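PDB 3IC8: GST N-terminal domain-containing protein from Pseudomonas syringae pv. tomato, which is of unknown function but resembles glutathione S-transferases, with a thioredoxin-type N-terminal domain, and probably binds glutathione. Local coordinates for residues L20-S31 / V215-L226; S2-P10 / K52-A60. All coordinates share one frame; numbering follows the deposited sequence.

Contact 1 of 2, residues L20-S31 / V215-L226; sequences LMLGFKGVNWRS and VLGFGHGSLSDL
Trp29 and Leu223 sit abreast on one side of a parallel strand pair, with CB of Leu223 over the six-membered ring of the indole, 3.9 Å from its centroid, in a CH-pi contact. Leu22 CD1 lies over the opposite face, so the ring is sandwiched. Its edge is fixed as well: chi1 of 53° puts CG between the backbone N and the carbonyl carbon, turning the indole back so that NE1 donates to His220 O (3.0 Å) nearly in the ring plane.

Backbone bonds run beside it, from Trp29 N to Ser222 O, Ser224 N to Trp29 O, Ser31 N to Ser224 O and Leu226 N to Ser31 O. On the other side of the sheet, Arg30 bends at chi2 and chi3 and folds over the neighbouring strand. Its NE reaches Ser224 O at 3.3 Å from above the carbonyl plane, while Ser31 N approaches that oxygen from the opposite face; NH2 donates to Asp225 O (3.0 Å). Leu226 lies against one face of the guanidinium, and NH1 makes a salt bridge with Glu3.

Strand 222-225 thus adds a parallel edge strand to the thioredoxin-like sheet of the N-terminal GST domain, although it follows the helices of the C-terminal part. Leading into it, the chain passes close against helix 16-25: Gly23 CA makes a CH...O contact with Gly219 O at 3.2 Å, an approach possible because Gly23 has no side chain. Further back, the edge of Phe24 meets the face of Phe218, centroids 5.1 Å apart and planes at 80°. Phe183 and Phe82 also pack on Phe24, and Phe218 O accepts a hydrogen bond from Asn28 of a second subunit.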
# COMPACT_ATOMS: atom_id res chain seq x y z
N LEU A 20 5.98 -0.36 18.44
CA LEU A 20 6.66 -0.63 17.20
C LEU A 20 7.78 -1.59 17.42
O LEU A 20 8.06 -2.40 16.59
CB LEU A 20 7.12 0.63 16.50
CG LEU A 20 6.00 1.52 16.01
CD1 LEU A 20 6.45 2.90 15.78
CD2 LEU A 20 5.31 0.99 14.83
N MSE A 21 8.43 -1.47 18.55
CA MSE A 21 9.54 -2.33 18.87
C MSE A 21 9.04 -3.74 18.98
O MSE A 21 9.67 -4.65 18.52
CB MSE A 21 10.19 -1.89 20.17
CG MSE A 21 11.19 -0.77 20.05
SE MSE A 21 11.63 0.14 21.66
CE MSE A 21 12.46 -1.21 22.61
N LEU A 22 7.89 -3.91 19.57
CA LEU A 22 7.27 -5.20 19.61
C LEU A 22 6.90 -5.71 18.24
O LEU A 22 6.99 -6.85 17.99
CB LEU A 22 6.11 -5.22 20.58
CG LEU A 22 6.56 -5.08 22.02
CD1 LEU A 22 5.44 -4.79 22.93
CD2 LEU A 22 7.27 -6.23 22.48
N GLY A 23 6.47 -4.83 17.37
CA GLY A 23 6.18 -5.21 16.01
C GLY A 23 7.34 -5.69 15.18
O GLY A 23 7.21 -6.62 14.44
N PHE A 24 8.46 -5.01 15.29
CA PHE A 24 9.66 -5.33 14.57
C PHE A 24 10.15 -6.70 14.97
O PHE A 24 10.55 -7.47 14.16
CB PHE A 24 10.66 -4.22 14.86
CG PHE A 24 12.01 -4.43 14.30
CD1 PHE A 24 12.26 -4.27 12.97
CD2 PHE A 24 13.04 -4.73 15.11
CE1 PHE A 24 13.46 -4.44 12.49
CE2 PHE A 24 14.25 -4.89 14.60
CZ PHE A 24 14.46 -4.74 13.30
N LYS A 25 10.08 -6.99 16.24
CA LYS A 25 10.42 -8.29 16.77
C LYS A 25 9.46 -9.45 16.42
O LYS A 25 9.84 -10.58 16.51
CB LYS A 25 10.67 -8.22 18.26
CG LYS A 25 11.95 -7.58 18.63
CD LYS A 25 13.12 -8.29 18.08
CE LYS A 25 14.37 -7.71 18.67
NZ LYS A 25 15.60 -8.20 18.08
N GLY A 26 8.24 -9.16 16.02
CA GLY A 26 7.28 -10.20 15.74
C GLY A 26 6.92 -11.14 16.87
O GLY A 26 6.77 -12.32 16.69
N VAL A 27 6.76 -10.58 18.05
CA VAL A 27 6.59 -11.34 19.25
C VAL A 27 5.17 -11.16 19.69
O VAL A 27 4.53 -10.24 19.31
CB VAL A 27 7.48 -10.81 20.35
CG1 VAL A 27 8.81 -11.45 20.29
CG2 VAL A 27 7.62 -9.33 20.23
N ASN A 28 4.69 -12.07 20.50
CA ASN A 28 3.37 -11.98 21.03
C ASN A 28 3.51 -11.47 22.43
O ASN A 28 4.36 -11.89 23.15
CB ASN A 28 2.71 -13.34 20.99
CG ASN A 28 2.28 -13.73 19.62
OD1 ASN A 28 1.12 -13.86 19.35
ND2 ASN A 28 3.23 -13.94 18.75
N TRP A 29 2.68 -10.52 22.80
CA TRP A 29 2.82 -9.89 24.08
C TRP A 29 1.49 -9.62 24.75
O TRP A 29 0.48 -9.58 24.13
CB TRP A 29 3.65 -8.60 23.97
CG TRP A 29 3.18 -7.64 22.96
CD1 TRP A 29 3.31 -7.75 21.64
CD2 TRP A 29 2.49 -6.42 23.19
NE1 TRP A 29 2.76 -6.68 21.02
CE2 TRP A 29 2.25 -5.85 21.96
CE3 TRP A 29 2.05 -5.77 24.33
CZ2 TRP A 29 1.59 -4.66 21.83
CZ3 TRP A 29 1.41 -4.59 24.20
CH2 TRP A 29 1.18 -4.05 22.96
N ARG A 30 1.53 -9.43 26.05
CA ARG A 30 0.36 -9.12 26.79
C ARG A 30 0.29 -7.63 27.00
O ARG A 30 1.26 -7.03 27.28
CB ARG A 30 0.39 -9.83 28.12
CG ARG A 30 0.59 -11.30 28.04
CD ARG A 30 -0.38 -11.94 27.09
NE ARG A 30 -1.75 -11.78 27.51
CZ ARG A 30 -2.31 -12.51 28.45
NH1 ARG A 30 -1.63 -13.43 29.06
NH2 ARG A 30 -3.55 -12.31 28.78
N SER A 31 -0.89 -7.05 26.89
CA SER A 31 -1.04 -5.64 27.08
C SER A 31 -1.71 -5.32 28.38
O SER A 31 -2.82 -5.70 28.61
CB SER A 31 -1.87 -5.07 25.97
OG SER A 31 -1.95 -3.69 26.08
N VAL A 215 8.82 2.17 8.16
CA VAL A 215 9.12 1.92 9.55
C VAL A 215 7.90 1.70 10.41
O VAL A 215 7.91 0.90 11.29
CB VAL A 215 10.02 2.99 10.13
CG1 VAL A 215 10.41 2.67 11.49
CG2 VAL A 215 11.23 3.15 9.31
N LEU A 216 6.85 2.45 10.16
CA LEU A 216 5.57 2.33 10.83
C LEU A 216 4.84 1.04 10.48
O LEU A 216 4.03 0.57 11.20
CB LEU A 216 4.69 3.53 10.52
CG LEU A 216 4.70 4.79 11.38
CD1 LEU A 216 5.87 4.90 12.22
CD2 LEU A 216 4.59 6.00 10.56
N GLY A 217 5.18 0.48 9.33
CA GLY A 217 4.56 -0.69 8.77
C GLY A 217 4.88 -2.01 9.40
O GLY A 217 4.27 -2.99 9.09
N PHE A 218 5.89 -2.00 10.25
CA PHE A 218 6.26 -3.14 11.06
C PHE A 218 5.16 -3.44 12.04
O PHE A 218 5.00 -4.54 12.50
CB PHE A 218 7.57 -2.90 11.79
CG PHE A 218 8.79 -3.05 10.93
CD1 PHE A 218 9.24 -4.28 10.55
CD2 PHE A 218 9.48 -1.97 10.52
CE1 PHE A 218 10.33 -4.41 9.77
CE2 PHE A 218 10.58 -2.11 9.75
CZ PHE A 218 10.99 -3.33 9.37
N GLY A 219 4.39 -2.42 12.37
CA GLY A 219 3.23 -2.60 13.21
C GLY A 219 3.49 -2.82 14.67
O GLY A 219 4.56 -2.53 15.15
N HIS A 220 2.48 -3.31 15.38
CA HIS A 220 2.59 -3.58 16.79
C HIS A 220 2.69 -5.03 17.20
O HIS A 220 2.85 -5.32 18.35
CB HIS A 220 1.44 -2.94 17.57
CG HIS A 220 1.31 -1.47 17.39
ND1 HIS A 220 0.24 -0.77 17.87
CD2 HIS A 220 2.12 -0.56 16.81
CE1 HIS A 220 0.38 0.51 17.59
NE2 HIS A 220 1.51 0.66 16.93
N GLY A 221 2.60 -5.95 16.26
CA GLY A 221 2.64 -7.34 16.64
C GLY A 221 1.33 -7.91 17.11
O GLY A 221 0.31 -7.45 16.73
N SER A 222 1.38 -8.94 17.93
CA SER A 222 0.16 -9.59 18.38
C SER A 222 -0.03 -9.50 19.86
O SER A 222 0.78 -9.96 20.60
CB SER A 222 0.19 -11.05 17.99
OG SER A 222 -0.73 -11.29 16.96
N LEU A 223 -1.15 -8.96 20.31
CA LEU A 223 -1.36 -8.76 21.72
C LEU A 223 -2.66 -9.33 22.22
O LEU A 223 -3.60 -9.44 21.48
CB LEU A 223 -1.28 -7.28 22.05
CG LEU A 223 -2.40 -6.36 21.63
CD1 LEU A 223 -3.52 -6.40 22.59
CD2 LEU A 223 -1.95 -4.96 21.46
N SER A 224 -2.68 -9.69 23.49
CA SER A 224 -3.88 -9.98 24.25
C SER A 224 -3.90 -9.17 25.51
O SER A 224 -2.90 -9.03 26.14
CB SER A 224 -3.94 -11.44 24.65
OG SER A 224 -3.04 -12.20 23.91
N ASP A 225 -5.05 -8.66 25.90
CA ASP A 225 -5.15 -7.88 27.12
C ASP A 225 -4.86 -8.71 28.34
O ASP A 225 -5.22 -9.85 28.39
CB ASP A 225 -6.55 -7.34 27.29
CG ASP A 225 -6.91 -6.36 26.24
OD1 ASP A 225 -6.06 -6.02 25.42
OD2 ASP A 225 -8.06 -5.91 26.23
N LEU A 226 -4.19 -8.11 29.31
CA LEU A 226 -3.97 -8.72 30.58
C LEU A 226 -4.27 -7.71 31.64
O LEU A 226 -3.85 -6.61 31.55
CB LEU A 226 -2.54 -9.19 30.69
CG LEU A 226 -2.11 -9.78 32.01
CD1 LEU A 226 -2.78 -11.05 32.22
CD2 LEU A 226 -0.64 -9.94 32.12

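Contact 2 of 2, residues S2-P10 / K52-A60; sequences SELILHHYP and KTPVLQIGA
Between Ile5 and Gln57, and again between His7 and Val55, paired backbone hydrogen bonds join strands 4-8 and 55-58 as antiparallel neighbours. The straightest is His7 N to Val55 O, 3.0 Å at 177°. Beyond the ladder, water 1 bridges the ends, accepting from Ser2 N and Gly59 N and donating to Glu3 O.

One side-chain hydrogen bond crosses the pair: His7 NE2 donates to Gln57 OE1 at 2.9 Å, with the oxygen in the imidazole plane and the ring and amide planes 23° apart. Gln57 gets there on an extended chain, CG anti to the backbone N (chi1 171°), and its NE2 is held by Gly59 O at 3.0 Å and by Ala231 O. Ile5 CD1 lies alongside the amide.

Apolar contacts make up the other face, where Leu4 CD1 meets Ile58 CD1 at 3.8 Å and Leu6 CD1 meets Pro54 CB. Helix 66-76 packs here through Met69. Pro54 follows a cis peptide bond, the hallmark cis-proline of the thioredoxin fold, just before its strand.

With both ends of its amide engaged, Gln57 is fixed in rotation, and its acceptor oxygen is consistent with a proton on NE2 of His7.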
# COMPACT_ATOMS: atom_id res chain seq x y z
N SER A 2 6.60 -15.96 31.89
CA SER A 2 7.26 -16.31 30.64
C SER A 2 6.87 -15.41 29.46
O SER A 2 7.62 -15.23 28.53
CB SER A 2 6.98 -17.77 30.30
OG SER A 2 7.54 -18.12 29.05
N GLU A 3 5.67 -14.87 29.51
CA GLU A 3 5.17 -13.99 28.48
C GLU A 3 5.81 -12.63 28.54
O GLU A 3 6.18 -12.20 29.59
CB GLU A 3 3.67 -13.82 28.61
CG GLU A 3 2.85 -14.96 28.15
CD GLU A 3 1.54 -15.01 28.83
OE1 GLU A 3 1.50 -14.87 30.06
OE2 GLU A 3 0.53 -15.18 28.15
N LEU A 4 5.91 -11.96 27.42
CA LEU A 4 6.31 -10.58 27.44
C LEU A 4 5.12 -9.78 27.86
O LEU A 4 4.06 -9.96 27.34
CB LEU A 4 6.70 -10.13 26.06
CG LEU A 4 8.12 -10.23 25.59
CD1 LEU A 4 8.85 -11.34 26.22
CD2 LEU A 4 8.12 -10.37 24.13
N ILE A 5 5.30 -8.90 28.82
CA ILE A 5 4.21 -8.06 29.24
C ILE A 5 4.55 -6.60 29.10
O ILE A 5 5.52 -6.15 29.60
CB ILE A 5 3.83 -8.37 30.69
CG1 ILE A 5 3.39 -9.81 30.82
CG2 ILE A 5 2.76 -7.50 31.11
CD1 ILE A 5 3.13 -10.23 32.21
N LEU A 6 3.72 -5.87 28.40
CA LEU A 6 3.92 -4.45 28.32
C LEU A 6 2.87 -3.68 29.12
O LEU A 6 1.70 -3.86 28.95
CB LEU A 6 3.92 -4.00 26.88
CG LEU A 6 4.38 -2.58 26.61
CD1 LEU A 6 5.85 -2.50 26.80
CD2 LEU A 6 4.00 -2.15 25.26
N HIS A 7 3.34 -2.84 30.01
CA HIS A 7 2.49 -1.96 30.77
C HIS A 7 2.56 -0.60 30.11
O HIS A 7 3.59 0.01 30.08
CB HIS A 7 3.03 -1.84 32.18
CG HIS A 7 2.98 -3.11 32.96
ND1 HIS A 7 2.02 -3.35 33.90
CD2 HIS A 7 3.79 -4.19 32.96
CE1 HIS A 7 2.22 -4.53 34.44
NE2 HIS A 7 3.28 -5.06 33.88
N HIS A 8 1.45 -0.13 29.57
CA HIS A 8 1.45 1.10 28.83
C HIS A 8 0.11 1.77 28.76
O HIS A 8 -0.87 1.23 29.14
CB HIS A 8 1.98 0.88 27.44
CG HIS A 8 1.06 0.12 26.56
ND1 HIS A 8 0.57 -1.11 26.89
CD2 HIS A 8 0.55 0.41 25.35
CE1 HIS A 8 -0.21 -1.54 25.94
NE2 HIS A 8 -0.24 -0.64 24.99
N TYR A 9 0.10 2.98 28.25
CA TYR A 9 -1.15 3.62 28.03
C TYR A 9 -1.34 3.59 26.55
O TYR A 9 -0.61 4.17 25.82
CB TYR A 9 -1.09 5.04 28.56
CG TYR A 9 -2.42 5.72 28.68
CD1 TYR A 9 -3.30 5.41 29.69
CD2 TYR A 9 -2.79 6.69 27.80
CE1 TYR A 9 -4.48 6.02 29.78
CE2 TYR A 9 -3.96 7.30 27.89
CZ TYR A 9 -4.80 6.97 28.88
OH TYR A 9 -5.97 7.60 28.95
N PRO A 10 -2.36 2.88 26.14
CA PRO A 10 -2.57 2.49 24.76
C PRO A 10 -2.76 3.61 23.76
O PRO A 10 -2.38 3.47 22.65
CB PRO A 10 -3.79 1.63 24.86
CG PRO A 10 -3.69 1.06 26.15
CD PRO A 10 -3.18 2.08 27.04
N LYS A 52 7.58 5.78 34.91
CA LYS A 52 7.61 6.15 33.52
C LYS A 52 7.46 4.90 32.68
O LYS A 52 8.17 3.95 32.85
CB LYS A 52 8.89 6.87 33.19
CG LYS A 52 8.75 7.78 32.03
CD LYS A 52 9.55 7.30 30.85
CE LYS A 52 10.72 8.19 30.60
NZ LYS A 52 10.52 9.03 29.40
N THR A 53 6.52 4.91 31.78
CA THR A 53 6.16 3.75 31.04
C THR A 53 6.31 4.19 29.63
O THR A 53 6.41 5.34 29.39
CB THR A 53 4.75 3.37 31.32
OG1 THR A 53 3.91 4.49 31.14
CG2 THR A 53 4.62 2.94 32.72
N PRO A 54 6.39 3.28 28.68
CA PRO A 54 6.12 1.87 28.89
C PRO A 54 7.15 1.08 29.65
O PRO A 54 8.29 1.41 29.67
CB PRO A 54 6.01 1.36 27.47
CG PRO A 54 5.70 2.48 26.71
CD PRO A 54 6.43 3.59 27.27
N VAL A 55 6.69 0.01 30.28
CA VAL A 55 7.51 -0.84 31.10
C VAL A 55 7.35 -2.28 30.69
O VAL A 55 6.29 -2.71 30.37
CB VAL A 55 7.17 -0.64 32.56
CG1 VAL A 55 7.55 -1.80 33.36
CG2 VAL A 55 7.85 0.55 33.07
N LEU A 56 8.44 -3.02 30.70
CA LEU A 56 8.42 -4.40 30.26
C LEU A 56 8.51 -5.41 31.40
O LEU A 56 9.42 -5.40 32.18
CB LEU A 56 9.55 -4.62 29.29
CG LEU A 56 9.49 -5.70 28.23
CD1 LEU A 56 10.74 -6.46 28.19
CD2 LEU A 56 8.35 -6.60 28.38
N GLN A 57 7.53 -6.29 31.48
CA GLN A 57 7.55 -7.33 32.48
C GLN A 57 7.68 -8.70 31.87
O GLN A 57 6.93 -9.06 31.00
CB GLN A 57 6.28 -7.29 33.32
CG GLN A 57 6.12 -8.45 34.23
CD GLN A 57 4.83 -8.43 35.00
OE1 GLN A 57 3.93 -7.72 34.68
NE2 GLN A 57 4.77 -9.22 36.03
N ILE A 58 8.65 -9.45 32.36
CA ILE A 58 8.73 -10.86 32.13
C ILE A 58 8.86 -11.57 33.47
O ILE A 58 9.89 -11.54 34.08
CB ILE A 58 9.91 -11.15 31.27
CG1 ILE A 58 9.74 -10.43 29.96
CG2 ILE A 58 10.01 -12.58 31.01
CD1 ILE A 58 10.95 -10.24 29.24
N GLY A 59 7.79 -12.19 33.91
CA GLY A 59 7.76 -12.81 35.22
C GLY A 59 7.94 -11.86 36.37
O GLY A 59 7.19 -10.95 36.56
N ALA A 60 8.97 -12.10 37.13
CA ALA A 60 9.34 -11.28 38.25
C ALA A 60 10.50 -10.38 37.89
O ALA A 60 11.17 -9.90 38.75
CB ALA A 60 9.64 -12.11 39.44
O HOH W 1 5.74 -12.98 32.17

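Overall arrangement
Both contacts belong to one sheet: strand 28-33 of contact 1 lies directly beside strand 4-8 of contact 2, and Arg30 N to Leu4 O probably continues the backbone bonding between them, with centres about 12 Å apart. Contact 2 is internal, mostly buried and antiparallel, pairing strands nearer in sequence than those of contact 1; contact 1 is partly buried, parallel, and brings back a segment from beyond the helical part. Their polar chemistry differs accordingly. In contact 2 an imidazole-amide hydrogen bond accompanies the ladder, whereas contact 1 uses an arginine over carbonyl oxygens near the surface. The packing of Trp29 on Leu6 ties the two together.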